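Local coordinates for proteasome assembly chaperone family protein (Pyrococcus furiosus DSM 3638, PDB 3WZ2) that probably acts as an archaeal proteasome-assembly chaperone or proteasome activator, as its eukaryotic relatives assist proteasome assembly, at residues A110-S115 and N140-S145; P58-I63 and T69-F74; A37-K42 and V208-K213; D184-R189 and R224-M229. All blocks are in the same frame, centred on the assembly; numbering follows the deposited sequence.

Contact 1. Residues A110-S115 and N140-S145; sequences AEKVIS and NKELES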
loop_
_atom_site.group_PDB
_atom_site.type_symbol
_atom_site.label_atom_id
_atom_site.label_comp_id
_atom_site.label_asym_id
_atom_site.label_seq_id
_atom_site.Cartn_x
_atom_site.Cartn_y
_atom_site.Cartn_z
ATOM N N ALA B 110 -8.070 18.493 31.127
ATOM C CA ALA B 110 -8.112 17.263 31.890
ATOM C C ALA B 110 -7.228 17.372 33.106
ATOM O O ALA B 110 -6.142 17.911 33.048
ATOM C CB ALA B 110 -7.671 16.084 31.025
ATOM N N GLU B 111 -7.710 16.853 34.219
ATOM C CA GLU B 111 -6.948 16.836 35.461
ATOM C C GLU B 111 -5.888 15.719 35.486
ATOM O O GLU B 111 -4.790 15.912 35.977
ATOM C CB GLU B 111 -7.949 16.653 36.599
ATOM C CG GLU B 111 -7.395 16.783 37.998
ATOM C CD GLU B 111 -8.424 16.349 39.048
ATOM O OE1 GLU B 111 -9.616 16.738 38.901
ATOM O OE2 GLU B 111 -8.034 15.621 40.003
ATOM N N LYS B 112 -6.236 14.544 34.966
ATOM C CA LYS B 112 -5.340 13.390 34.955
ATOM C C LYS B 112 -5.573 12.519 33.724
ATOM O O LYS B 112 -6.693 12.342 33.289
ATOM C CB LYS B 112 -5.546 12.507 36.193
ATOM C CG LYS B 112 -5.114 13.131 37.483
ATOM C CD LYS B 112 -5.230 12.166 38.640
ATOM C CE LYS B 112 -5.254 12.887 39.984
ATOM N NZ LYS B 112 -4.036 12.607 40.775
ATOM N N VAL B 113 -4.494 11.936 33.223
ATOM C CA VAL B 113 -4.527 10.967 32.171
ATOM C C VAL B 113 -3.824 9.741 32.683
ATOM O O VAL B 113 -2.629 9.763 32.922
ATOM C CB VAL B 113 -3.823 11.519 30.918
ATOM C CG1 VAL B 113 -4.052 10.615 29.729
ATOM C CG2 VAL B 113 -4.334 12.918 30.601
ATOM N N ILE B 114 -4.555 8.642 32.819
ATOM C CA ILE B 114 -4.031 7.452 33.472
ATOM C C ILE B 114 -4.204 6.286 32.516
ATOM O O ILE B 114 -5.317 5.936 32.151
ATOM C CB ILE B 114 -4.799 7.157 34.777
ATOM C CG1 ILE B 114 -4.686 8.311 35.752
ATOM C CG2 ILE B 114 -4.241 5.915 35.445
ATOM C CD1 ILE B 114 -5.702 8.295 36.884
ATOM N N SER B 115 -3.105 5.653 32.141
ATOM C CA SER B 115 -3.170 4.423 31.370
ATOM C C SER B 115 -2.979 3.203 32.262
ATOM O O SER B 115 -2.196 3.212 33.191
ATOM C CB SER B 115 -2.088 4.455 30.260
ATOM O OG SER B 115 -2.371 5.478 29.323
ATOM N N ASN B 140 5.624 11.351 39.245
ATOM C CA ASN B 140 6.363 10.276 39.870
ATOM C C ASN B 140 6.226 10.413 41.410
ATOM O O ASN B 140 6.090 9.418 42.107
ATOM C CB ASN B 140 7.858 10.283 39.502
ATOM C CG ASN B 140 8.191 9.631 38.196
ATOM O OD1 ASN B 140 9.376 9.572 37.768
ATOM N ND2 ASN B 140 7.206 9.098 37.569
ATOM N N LYS B 141 6.316 11.629 41.921
ATOM C CA LYS B 141 6.256 11.854 43.375
ATOM C C LYS B 141 4.892 11.511 43.908
ATOM O O LYS B 141 4.802 10.893 44.949
ATOM C CB LYS B 141 6.655 13.289 43.756
ATOM C CG LYS B 141 8.137 13.533 43.516
ATOM C CD LYS B 141 8.650 14.987 43.648
ATOM C CE LYS B 141 8.332 15.624 44.979
ATOM N NZ LYS B 141 9.211 16.801 45.236
ATOM N N GLU B 142 3.836 11.878 43.189
ATOM C CA GLU B 142 2.506 11.435 43.566
ATOM C C GLU B 142 2.399 9.920 43.675
ATOM O O GLU B 142 1.811 9.411 44.626
ATOM C CB GLU B 142 1.475 11.896 42.578
ATOM C CG GLU B 142 1.196 13.364 42.661
ATOM C CD GLU B 142 0.263 13.810 41.548
ATOM O OE1 GLU B 142 -0.642 12.998 41.174
ATOM O OE2 GLU B 142 0.474 14.957 41.079
ATOM N N LEU B 143 2.939 9.209 42.699
ATOM C CA LEU B 143 2.864 7.766 42.715
ATOM C C LEU B 143 3.651 7.201 43.902
ATOM O O LEU B 143 3.179 6.253 44.534
ATOM C CB LEU B 143 3.351 7.152 41.398
ATOM C CG LEU B 143 2.417 7.384 40.195
ATOM C CD1 LEU B 143 3.187 7.158 38.885
ATOM C CD2 LEU B 143 1.175 6.510 40.243
ATOM N N GLU B 144 4.833 7.770 44.178
ATOM C CA GLU B 144 5.667 7.339 45.305
ATOM C C GLU B 144 4.952 7.578 46.629
ATOM O O GLU B 144 4.963 6.733 47.474
ATOM C CB GLU B 144 7.019 8.054 45.317
ATOM C CG GLU B 144 8.038 7.443 44.384
ATOM C CD GLU B 144 9.240 8.342 44.042
ATOM O OE1 GLU B 144 9.174 9.589 44.135
ATOM O OE2 GLU B 144 10.280 7.772 43.644
ATOM N N SER B 145 4.281 8.704 46.757
ATOM C CA SER B 145 3.397 9.000 47.888
ATOM C C SER B 145 2.270 7.980 48.127
ATOM O O SER B 145 1.750 7.903 49.225
ATOM C CB SER B 145 2.788 10.412 47.751
ATOM O OG SER B 145 1.510 10.429 47.073
#

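Contact 2. Residues P58-I63 and T69-F74; sequences PPMSLI and TPPLRF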
loop_
_atom_site.group_PDB
_atom_site.type_symbol
_atom_site.label_atom_id
_atom_site.label_comp_id
_atom_site.label_asym_id
_atom_site.label_seq_id
_atom_site.Cartn_x
_atom_site.Cartn_y
_atom_site.Cartn_z
ATOM N N PRO B 58 -12.636 -1.408 11.274
ATOM C CA PRO B 58 -13.466 -2.261 10.429
ATOM C C PRO B 58 -14.942 -2.271 10.841
ATOM O O PRO B 58 -15.257 -2.035 12.014
ATOM C CB PRO B 58 -12.842 -3.661 10.562
ATOM C CG PRO B 58 -11.807 -3.572 11.602
ATOM C CD PRO B 58 -11.532 -2.125 11.910
ATOM N N PRO B 59 -15.828 -2.446 9.877
ATOM C CA PRO B 59 -17.286 -2.310 10.100
ATOM C C PRO B 59 -17.861 -3.379 11.033
ATOM O O PRO B 59 -17.668 -4.563 10.789
ATOM C CB PRO B 59 -17.876 -2.475 8.695
ATOM C CG PRO B 59 -16.835 -3.214 7.899
ATOM C CD PRO B 59 -15.513 -2.842 8.490
ATOM N N MET B 60 -18.551 -2.947 12.080
ATOM C CA MET B 60 -19.166 -3.850 13.068
ATOM C C MET B 60 -19.961 -3.051 14.073
ATOM O O MET B 60 -19.649 -1.888 14.307
ATOM C CB MET B 60 -18.121 -4.680 13.807
ATOM C CG MET B 60 -17.278 -3.877 14.747
ATOM S SD MET B 60 -15.866 -4.820 15.288
ATOM C CE MET B 60 -16.483 -5.828 16.599
ATOM N N SER B 61 -20.956 -3.685 14.680
ATOM C CA SER B 61 -21.461 -3.295 16.001
ATOM C C SER B 61 -21.306 -4.422 16.980
ATOM O O SER B 61 -21.496 -5.583 16.624
ATOM C CB SER B 61 -22.946 -2.927 15.921
ATOM O OG SER B 61 -23.111 -1.733 15.209
ATOM N N LEU B 62 -20.963 -4.092 18.207
ATOM C CA LEU B 62 -21.073 -5.015 19.326
ATOM C C LEU B 62 -22.389 -4.790 19.997
ATOM O O LEU B 62 -22.803 -3.647 20.179
ATOM C CB LEU B 62 -19.976 -4.767 20.337
ATOM C CG LEU B 62 -18.620 -5.294 19.971
ATOM C CD1 LEU B 62 -18.654 -6.238 18.783
ATOM C CD2 LEU B 62 -17.602 -4.198 19.758
ATOM N N ILE B 63 -23.069 -5.865 20.342
ATOM C CA ILE B 63 -24.316 -5.741 21.056
ATOM C C ILE B 63 -24.013 -6.023 22.514
ATOM O O ILE B 63 -23.510 -7.083 22.837
ATOM C CB ILE B 63 -25.391 -6.708 20.551
ATOM C CG1 ILE B 63 -25.516 -6.677 19.029
ATOM C CG2 ILE B 63 -26.719 -6.396 21.203
ATOM C CD1 ILE B 63 -25.795 -5.319 18.451
ATOM N N THR B 69 -23.248 -1.059 19.912
ATOM C CA THR B 69 -22.115 -0.343 20.424
ATOM C C THR B 69 -20.948 -0.439 19.458
ATOM O O THR B 69 -20.702 -1.489 18.898
ATOM C CB THR B 69 -21.711 -1.085 21.706
ATOM O OG1 THR B 69 -22.569 -0.700 22.778
ATOM C CG2 THR B 69 -20.367 -0.841 22.083
ATOM N N PRO B 70 -20.186 0.640 19.284
ATOM C CA PRO B 70 -19.021 0.561 18.423
ATOM C C PRO B 70 -17.843 -0.021 19.168
ATOM O O PRO B 70 -17.844 -0.068 20.388
ATOM C CB PRO B 70 -18.781 2.019 18.020
ATOM C CG PRO B 70 -19.269 2.781 19.189
ATOM C CD PRO B 70 -20.354 1.989 19.850
ATOM N N PRO B 71 -16.853 -0.502 18.431
ATOM C CA PRO B 71 -15.765 -1.232 19.050
ATOM C C PRO B 71 -14.786 -0.371 19.812
ATOM O O PRO B 71 -14.093 -0.907 20.669
ATOM C CB PRO B 71 -15.068 -1.921 17.857
ATOM C CG PRO B 71 -15.457 -1.130 16.675
ATOM C CD PRO B 71 -16.804 -0.546 16.965
ATOM N N LEU B 72 -14.707 0.929 19.514
ATOM C CA LEU B 72 -13.850 1.842 20.280
ATOM C C LEU B 72 -14.713 2.882 20.940
ATOM O O LEU B 72 -15.327 3.691 20.265
ATOM C CB LEU B 72 -12.835 2.530 19.372
ATOM C CG LEU B 72 -11.519 1.808 19.243
ATOM C CD1 LEU B 72 -11.666 0.500 18.478
ATOM C CD2 LEU B 72 -10.508 2.706 18.552
ATOM N N ARG B 73 -14.850 2.788 22.245
ATOM C CA ARG B 73 -15.876 3.540 22.921
ATOM C C ARG B 73 -15.340 4.185 24.201
ATOM O O ARG B 73 -14.309 3.781 24.727
ATOM C CB ARG B 73 -17.156 2.711 23.202
ATOM C CG ARG B 73 -16.915 1.325 23.672
ATOM C CD ARG B 73 -18.180 0.462 23.696
ATOM N NE ARG B 73 -17.840 -0.716 24.470
ATOM C CZ ARG B 73 -17.139 -1.722 24.009
ATOM N NH1 ARG B 73 -16.731 -1.736 22.741
ATOM N NH2 ARG B 73 -16.891 -2.753 24.792
ATOM N N PHE B 74 -16.066 5.200 24.649
ATOM C CA PHE B 74 -15.787 5.929 25.880
ATOM C C PHE B 74 -16.979 5.831 26.798
ATOM O O PHE B 74 -18.118 6.069 26.379
ATOM C CB PHE B 74 -15.517 7.394 25.572
ATOM C CG PHE B 74 -14.359 7.593 24.643
ATOM C CD1 PHE B 74 -13.069 7.502 25.105
ATOM C CD2 PHE B 74 -14.570 7.846 23.290
ATOM C CE1 PHE B 74 -11.999 7.669 24.247
ATOM C CE2 PHE B 74 -13.493 8.014 22.426
ATOM C CZ PHE B 74 -12.202 7.906 22.909
#

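Contact 3. Residues A37-K42 and V208-K213; sequences ANFLAK and VEPLLK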
loop_
_atom_site.group_PDB
_atom_site.type_symbol
_atom_site.label_atom_id
_atom_site.label_comp_id
_atom_site.label_asym_id
_atom_site.label_seq_id
_atom_site.Cartn_x
_atom_site.Cartn_y
_atom_site.Cartn_z
ATOM N N ALA B 37 -10.218 -1.969 32.719
ATOM C CA ALA B 37 -11.046 -0.835 32.307
ATOM C C ALA B 37 -12.477 -1.245 32.083
ATOM O O ALA B 37 -13.390 -0.485 32.431
ATOM C CB ALA B 37 -10.479 -0.191 31.048
ATOM N N ASN B 38 -12.666 -2.416 31.500
ATOM C CA ASN B 38 -14.015 -2.988 31.352
ATOM C C ASN B 38 -14.674 -3.268 32.682
ATOM O O ASN B 38 -15.822 -2.885 32.903
ATOM C CB ASN B 38 -13.993 -4.247 30.510
ATOM C CG ASN B 38 -13.984 -3.941 29.017
ATOM O OD1 ASN B 38 -15.033 -3.669 28.432
ATOM N ND2 ASN B 38 -12.792 -3.931 28.402
ATOM N N PHE B 39 -13.911 -3.832 33.610
ATOM C CA PHE B 39 -14.420 -4.019 34.948
ATOM C C PHE B 39 -14.828 -2.703 35.570
ATOM O O PHE B 39 -15.917 -2.575 36.105
ATOM C CB PHE B 39 -13.386 -4.701 35.817
ATOM C CG PHE B 39 -13.891 -5.027 37.183
ATOM C CD1 PHE B 39 -14.948 -5.922 37.330
ATOM C CD2 PHE B 39 -13.327 -4.470 38.304
ATOM C CE1 PHE B 39 -15.422 -6.240 38.563
ATOM C CE2 PHE B 39 -13.815 -4.780 39.558
ATOM C CZ PHE B 39 -14.866 -5.674 39.683
ATOM N N LEU B 40 -13.961 -1.695 35.530
ATOM C CA LEU B 40 -14.331 -0.439 36.156
ATOM C C LEU B 40 -15.537 0.215 35.560
ATOM O O LEU B 40 -16.290 0.867 36.274
ATOM C CB LEU B 40 -13.204 0.564 36.114
ATOM C CG LEU B 40 -12.089 0.307 37.108
ATOM C CD1 LEU B 40 -10.804 0.956 36.640
ATOM C CD2 LEU B 40 -12.497 0.846 38.462
ATOM N N ALA B 41 -15.681 0.145 34.248
ATOM C CA ALA B 41 -16.781 0.838 33.611
ATOM C C ALA B 41 -18.106 0.219 34.050
ATOM O O ALA B 41 -19.081 0.926 34.281
ATOM C CB ALA B 41 -16.643 0.755 32.115
ATOM N N LYS B 42 -18.109 -1.108 34.165
ATOM C CA LYS B 42 -19.277 -1.850 34.628
ATOM C C LYS B 42 -19.538 -1.633 36.112
ATOM O O LYS B 42 -20.655 -1.313 36.491
ATOM C CB LYS B 42 -19.108 -3.330 34.318
ATOM C CG LYS B 42 -20.209 -4.216 34.876
ATOM C CD LYS B 42 -19.967 -5.683 34.537
ATOM C CE LYS B 42 -20.542 -5.980 33.154
ATOM N NZ LYS B 42 -20.055 -7.267 32.585
ATOM N N VAL B 208 -12.476 -5.478 44.054
ATOM C CA VAL B 208 -12.065 -6.401 42.996
ATOM C C VAL B 208 -12.508 -7.852 43.184
ATOM O O VAL B 208 -12.188 -8.705 42.333
ATOM C CB VAL B 208 -10.535 -6.381 42.733
ATOM C CG1 VAL B 208 -10.116 -4.981 42.341
ATOM C CG2 VAL B 208 -9.743 -6.884 43.916
ATOM N N GLU B 209 -13.253 -8.139 44.250
ATOM C CA GLU B 209 -13.668 -9.512 44.514
ATOM C C GLU B 209 -14.473 -10.140 43.384
ATOM O O GLU B 209 -14.217 -11.286 43.007
ATOM C CB GLU B 209 -14.402 -9.623 45.854
ATOM C CG GLU B 209 -13.497 -9.419 47.069
ATOM C CD GLU B 209 -12.441 -10.516 47.234
ATOM O OE1 GLU B 209 -12.800 -11.716 47.108
ATOM O OE2 GLU B 209 -11.254 -10.190 47.500
ATOM N N PRO B 210 -15.406 -9.393 42.784
ATOM C CA PRO B 210 -16.100 -9.961 41.621
ATOM C C PRO B 210 -15.202 -10.317 40.406
ATOM O O PRO B 210 -15.472 -11.269 39.661
ATOM C CB PRO B 210 -17.126 -8.879 41.252
ATOM C CG PRO B 210 -17.259 -8.037 42.460
ATOM C CD PRO B 210 -15.918 -8.053 43.126
ATOM N N LEU B 211 -14.099 -9.598 40.258
ATOM C CA LEU B 211 -13.104 -9.897 39.218
ATOM C C LEU B 211 -12.338 -11.163 39.532
ATOM O O LEU B 211 -12.084 -11.986 38.642
ATOM C CB LEU B 211 -12.077 -8.755 39.136
ATOM C CG LEU B 211 -11.271 -8.507 37.875
ATOM C CD1 LEU B 211 -12.106 -8.816 36.656
ATOM C CD2 LEU B 211 -10.563 -7.145 37.739
ATOM N N LEU B 212 -11.875 -11.288 40.778
ATOM C CA LEU B 212 -11.136 -12.480 41.176
ATOM C C LEU B 212 -12.060 -13.709 41.108
ATOM O O LEU B 212 -11.609 -14.794 40.784
ATOM C CB LEU B 212 -10.538 -12.317 42.575
ATOM C CG LEU B 212 -9.512 -11.180 42.729
ATOM C CD1 LEU B 212 -9.096 -11.039 44.186
ATOM C CD2 LEU B 212 -8.285 -11.411 41.858
ATOM N N LYS B 213 -13.342 -13.508 41.404
ATOM C CA LYS B 213 -14.344 -14.570 41.405
ATOM C C LYS B 213 -14.548 -15.151 40.001
ATOM O O LYS B 213 -14.691 -16.374 39.817
ATOM C CB LYS B 213 -15.682 -14.037 41.992
ATOM C CG LYS B 213 -16.935 -14.658 41.373
ATOM C CD LYS B 213 -18.160 -14.589 42.291
ATOM C CE LYS B 213 -18.775 -15.973 42.482
ATOM N NZ LYS B 213 -20.005 -15.946 43.320
#

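Contact 4. Residues D184-R189 and R224-M229; sequences DRPDPR and RMHEQM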
loop_
_atom_site.group_PDB
_atom_site.type_symbol
_atom_site.label_atom_id
_atom_site.label_comp_id
_atom_site.label_asym_id
_atom_site.label_seq_id
_atom_site.Cartn_x
_atom_site.Cartn_y
_atom_site.Cartn_z
ATOM N N ASP B 184 1.920 -13.656 28.414
ATOM C CA ASP B 184 1.474 -14.464 27.285
ATOM C C ASP B 184 0.164 -15.152 27.546
ATOM O O ASP B 184 -0.192 -16.124 26.894
ATOM C CB ASP B 184 2.596 -15.410 26.811
ATOM C CG ASP B 184 3.286 -16.195 27.927
ATOM O OD1 ASP B 184 4.273 -16.880 27.589
ATOM O OD2 ASP B 184 2.869 -16.143 29.101
ATOM N N ARG B 185 -0.615 -14.561 28.439
ATOM C CA ARG B 185 -1.980 -15.002 28.640
ATOM C C ARG B 185 -2.828 -13.877 29.203
ATOM O O ARG B 185 -2.311 -12.985 29.863
ATOM C CB ARG B 185 -2.028 -16.266 29.543
ATOM C CG ARG B 185 -1.699 -16.063 31.029
ATOM C CD ARG B 185 -1.107 -17.289 31.791
ATOM N NE ARG B 185 -0.958 -18.531 31.007
ATOM C CZ ARG B 185 -1.881 -19.478 30.820
ATOM N NH1 ARG B 185 -3.064 -19.409 31.383
ATOM N NH2 ARG B 185 -1.579 -20.544 30.084
ATOM N N PRO B 186 -4.148 -13.948 29.002
ATOM C CA PRO B 186 -5.002 -13.026 29.734
ATOM C C PRO B 186 -4.838 -13.167 31.225
ATOM O O PRO B 186 -4.792 -14.293 31.748
ATOM C CB PRO B 186 -6.432 -13.420 29.322
ATOM C CG PRO B 186 -6.278 -14.382 28.187
ATOM C CD PRO B 186 -4.928 -15.022 28.362
ATOM N N ASP B 187 -4.756 -12.039 31.923
ATOM C CA ASP B 187 -4.458 -12.051 33.367
ATOM C C ASP B 187 -5.394 -11.155 34.158
ATOM O O ASP B 187 -5.073 -10.007 34.480
ATOM C CB ASP B 187 -2.990 -11.704 33.621
ATOM C CG ASP B 187 -2.545 -12.038 35.053
ATOM O OD1 ASP B 187 -3.445 -12.307 35.914
ATOM O OD2 ASP B 187 -1.306 -12.014 35.281
ATOM N N PRO B 188 -6.558 -11.677 34.504
ATOM C CA PRO B 188 -7.477 -10.874 35.311
ATOM C C PRO B 188 -6.973 -10.579 36.723
ATOM O O PRO B 188 -7.445 -9.614 37.353
ATOM C CB PRO B 188 -8.765 -11.714 35.362
ATOM C CG PRO B 188 -8.400 -13.047 34.840
ATOM C CD PRO B 188 -7.146 -12.932 34.042
ATOM N N ARG B 189 -6.041 -11.374 37.219
ATOM C CA ARG B 189 -5.501 -11.131 38.558
ATOM C C ARG B 189 -4.569 -9.958 38.595
ATOM O O ARG B 189 -4.650 -9.167 39.506
ATOM C CB ARG B 189 -4.785 -12.360 39.092
ATOM C CG ARG B 189 -5.801 -13.443 39.391
ATOM C CD ARG B 189 -5.177 -14.737 39.835
ATOM N NE ARG B 189 -6.051 -15.775 39.311
ATOM C CZ ARG B 189 -7.143 -16.237 39.910
ATOM N NH1 ARG B 189 -7.513 -15.811 41.116
ATOM N NH2 ARG B 189 -7.842 -17.175 39.290
ATOM N N ARG B 224 -9.134 -16.385 23.025
ATOM C CA ARG B 224 -9.070 -16.166 21.575
ATOM C C ARG B 224 -8.600 -14.735 21.258
ATOM O O ARG B 224 -7.648 -14.560 20.507
ATOM C CB ARG B 224 -10.381 -16.549 20.839
ATOM C CG ARG B 224 -11.255 -15.389 20.395
ATOM C CD ARG B 224 -12.350 -15.746 19.407
ATOM N NE ARG B 224 -12.453 -14.637 18.433
ATOM C CZ ARG B 224 -13.215 -14.641 17.345
ATOM N NH1 ARG B 224 -13.994 -15.684 17.075
ATOM N NH2 ARG B 224 -13.202 -13.593 16.532
ATOM N N MET B 225 -9.255 -13.736 21.845
ATOM C CA MET B 225 -8.823 -12.332 21.759
ATOM C C MET B 225 -7.339 -12.152 22.039
ATOM O O MET B 225 -6.651 -11.431 21.326
ATOM C CB MET B 225 -9.615 -11.460 22.720
ATOM C CG MET B 225 -9.509 -9.992 22.384
ATOM S SD MET B 225 -10.071 -8.940 23.720
ATOM C CE MET B 225 -9.614 -7.331 23.099
ATOM N N HIS B 226 -6.830 -12.824 23.057
ATOM C CA HIS B 226 -5.421 -12.711 23.354
ATOM C C HIS B 226 -4.595 -13.260 22.190
ATOM O O HIS B 226 -3.543 -12.708 21.845
ATOM C CB HIS B 226 -5.075 -13.440 24.654
ATOM C CG HIS B 226 -3.677 -13.206 25.111
ATOM N ND1 HIS B 226 -2.613 -13.929 24.634
ATOM C CD2 HIS B 226 -3.158 -12.304 25.977
ATOM C CE1 HIS B 226 -1.493 -13.486 25.184
ATOM N NE2 HIS B 226 -1.798 -12.493 26.001
ATOM N N GLU B 227 -5.045 -14.392 21.657
ATOM C CA GLU B 227 -4.415 -15.064 20.520
ATOM C C GLU B 227 -4.410 -14.175 19.282
ATOM O O GLU B 227 -3.365 -13.940 18.689
ATOM C CB GLU B 227 -5.196 -16.354 20.218
ATOM C CG GLU B 227 -4.398 -17.594 19.965
ATOM C CD GLU B 227 -3.176 -17.710 20.854
ATOM O OE1 GLU B 227 -3.356 -17.650 22.087
ATOM O OE2 GLU B 227 -2.049 -17.852 20.328
ATOM N N GLN B 228 -5.590 -13.682 18.925
ATOM C CA GLN B 228 -5.757 -12.637 17.913
ATOM C C GLN B 228 -4.712 -11.534 18.078
ATOM O O GLN B 228 -4.031 -11.163 17.129
ATOM C CB GLN B 228 -7.146 -11.984 18.038
ATOM C CG GLN B 228 -8.260 -12.371 17.069
ATOM C CD GLN B 228 -8.386 -13.852 16.749
ATOM O OE1 GLN B 228 -7.478 -14.424 16.152
ATOM N NE2 GLN B 228 -9.528 -14.472 17.103
ATOM N N MET B 229 -4.638 -10.979 19.289
ATOM C CA MET B 229 -3.822 -9.805 19.549
ATOM C C MET B 229 -2.361 -10.114 19.309
ATOM O O MET B 229 -1.656 -9.301 18.691
ATOM C CB MET B 229 -4.027 -9.293 20.984
ATOM C CG MET B 229 -3.040 -8.209 21.397
ATOM S SD MET B 229 -3.011 -7.810 23.149
ATOM C CE MET B 229 -2.266 -9.279 23.858
#

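Contact 1. Residues A110-S115 and N140-S145
A single long salt bridge at the protein surface, between Lys112 and Glu142, spans the gap from the start of strand 112-120 to helix 137-145. The ammonium NZ of Lys112 lies 3.4 Å from OE1 of Glu142, with no further side-chain contact between the two segments. The backbones stay well apart, CA of Lys112 being 11.8 Å from CA of Glu142, and the two side chains bridge the space with their ends meeting at a slant. Lys112 runs out almost straight as far as CE and then bends at its last torsion (chi4 -112°), which turns NZ toward the carboxylate. Strand 112-120 lies inside the mixed sheet of this PAC2-family alpha/beta fold, between strands 21-24 and 174-181 and parallel to both. Lys112 and Ile114 lie on one sheet face, where Ile114 packs on helix 188-202; Val113 and Ser115 face helix 158-169 on the other. Residues at the start of the neighbouring strand 174-181 and just before it, Tyr175 and Lys173, join in. Glu142 OE1 also hydrogen-bonds to Tyr175 OH, OE2 forms a salt bridge with Lys173, and Lys112 NZ has a weak hydrogen bond to the same tyrosine hydroxyl. Both carboxylate oxygens are therefore held, which restricts rotation of the group, and the two nearby lysines would be expected to stabilise its negative charge. Three residues on, Ser145 OG donates to the backbone O of Glu142 over 2.7 Å, tilted 22° from the carbonyl plane.

Contact 2. Residues P58-I63 and T69-F74
Met60 turns CG into the space between its backbone N and carbonyl carbon (chi1 70°), while Leu62 sets CG opposite its carbonyl carbon (chi1 -77°); these two rotations bring both side chains against the ring of Pro71. The contact belongs to a small beta hairpin, strands 60-64 and 67-69, that stands apart from the main sheet of the PAC2-family domain. Leu62 and Thr69 form an antiparallel hydrogen-bonded pair. Leu62 N donates to Thr69 O at 2.7 Å, a fairly straight bond lying in the carbonyl plane, whereas the return bond from Thr69 N to Leu62 O is bent and weak. Beyond this pair the chain leaves the hairpin through Pro70 and Pro71 and enters strand 72-77 of the main sheet. Pro71, on this exit, packs against the hairpin strand 60-64. CG of Met60 approaches CG of Pro71 to 3.8 Å, with the sulfur beside the same ring, and CD2 of Leu62 comes to 3.6 Å from CA of Pro71, the leucine crossing the proline at about a right angle. On its other edge the hairpin is extended by the third subunit, another copy of the protein, a strand of which pairs antiparallel with residues 60 to 63; Ser61 OG also bonds to the backbone O of Gly161 of that subunit. The guanidinium of Arg73 lies beside Pro70 and Pro71, held by a salt bridge to Asp86 and by Tyr75 OH. Its NH1 donates to the backbone O of Pro70 at 3.1 Å, and CD2 of Leu62 rests 4.0 Å from that nitrogen.

Contact 3. Residues A37-K42 and V208-K213
Phe39 reaches from helix 32-43 to the first turn of helix 209-213, and its side chain makes every contact between the two segments. Its CG stands trans to the backbone N (chi1 -175°), which sends the ring straight out from the helix, and the second torsion turns one face to Leu211. CB of Leu211 lies over the middle of that face in a CH-pi contact, 4.2 Å from the ring centroid and only 9° off the ring normal. Leu211 also holds its CG trans to the backbone N, and this lays both of its methyl groups back along the phenylalanine: CD2 touches CD2 of Phe39 at 3.9 Å, and CD1 sits 4.1 Å from CD1 of Phe39. Pro210 approaches from another direction. Its CB meets CE1 of Phe39 at 4.1 Å near the ring plane, so the proline borders the ring edge, the two side chains crossing at about a right angle. CE2 of Phe39 comes within 4.2 Å of CA of Val208, obliquely to the ring. Val208 itself turns its side chain to Ala192 and Val195 of helix 188-202, and Leu40 packs on Leu198 of that helix, so the contact sits where three helices of the PAC2-family domain converge. The predicted coiled-coil region begins within helix 209-213, at Leu212. No hydrogen bond or charge pairing crosses here; the segments are joined by dispersion and CH-pi contacts alone, consistent with the fit of apolar surfaces around one ring, not polar geometry, setting how these two segments meet.

Contact 4. Residues D184-R189 and R224-M229
His226 of helix 223-235 lays its imidazole against the backbone of residues 184 to 186, the loop that leads into helix 188-202. Ahead of it in the helix, Met225 sends its end away from this loop and packs instead on Pro27 and Leu31. His226 follows, with CG trans to its backbone N (chi1 -172°), which projects the ring outward to the loop. The backbone of Arg185 lies over one ring face, its CA 3.6 Å above the plane of the His226 ring, nearer the rim than the centre. CE1 of His226 comes to 3.3 Å from the carbonyl carbon of Asp184. NE2 of His226 is 3.4 Å from Arg185 N, but the angle is too poor for a hydrogen bond. Pro186 takes the other end of the side chain: its CG touches CB of His226 at 3.8 Å, and its CD makes an off-centre CH-pi contact 4.3 Å from the His226 ring centroid. The histidine thus joins the C-terminal helix, within the predicted coiled-coil region, to the junction between strand 174-181 and helix 188-202 of the PAC2-family domain. At that junction Asp187 is the N-cap of helix 188-202; its OD1 accepts a weak capping bond from Arg189 N at 3.1 Å and a hydrogen bond from Ala190 N, while OD2 is hydrogen-bonded to Thr181 OG1. NH1 of Arg185 forms a salt bridge with Glu219 of helix 215-221. One helical turn beyond His226, Met229 also points to the loop's side but packs on Phe88.

In the fold
From the N terminus, helix 32-43 opens contact 3, the widest loop, whose partner comes 166 residues later. Contact 2 (58-63 with 69-74) closes first, joining a short hairpin to the start of strand 72-77, and contact 1 follows in series, joining strand 112-120 to helix 137-145; both nest inside contact 3. Contacts 1 and 2 reach the same sheet from opposite sides of the chain's centre. Contact 4 opens at 184-189 before contact 3 closes at 208-213, and closes at 224-229, so these two cross, and they touch where Leu211 and Leu212 meet Pro188 and Arg189. Together they join helices 209-213 and 223-235 to helix 32-43 and to the loop before helix 188-202.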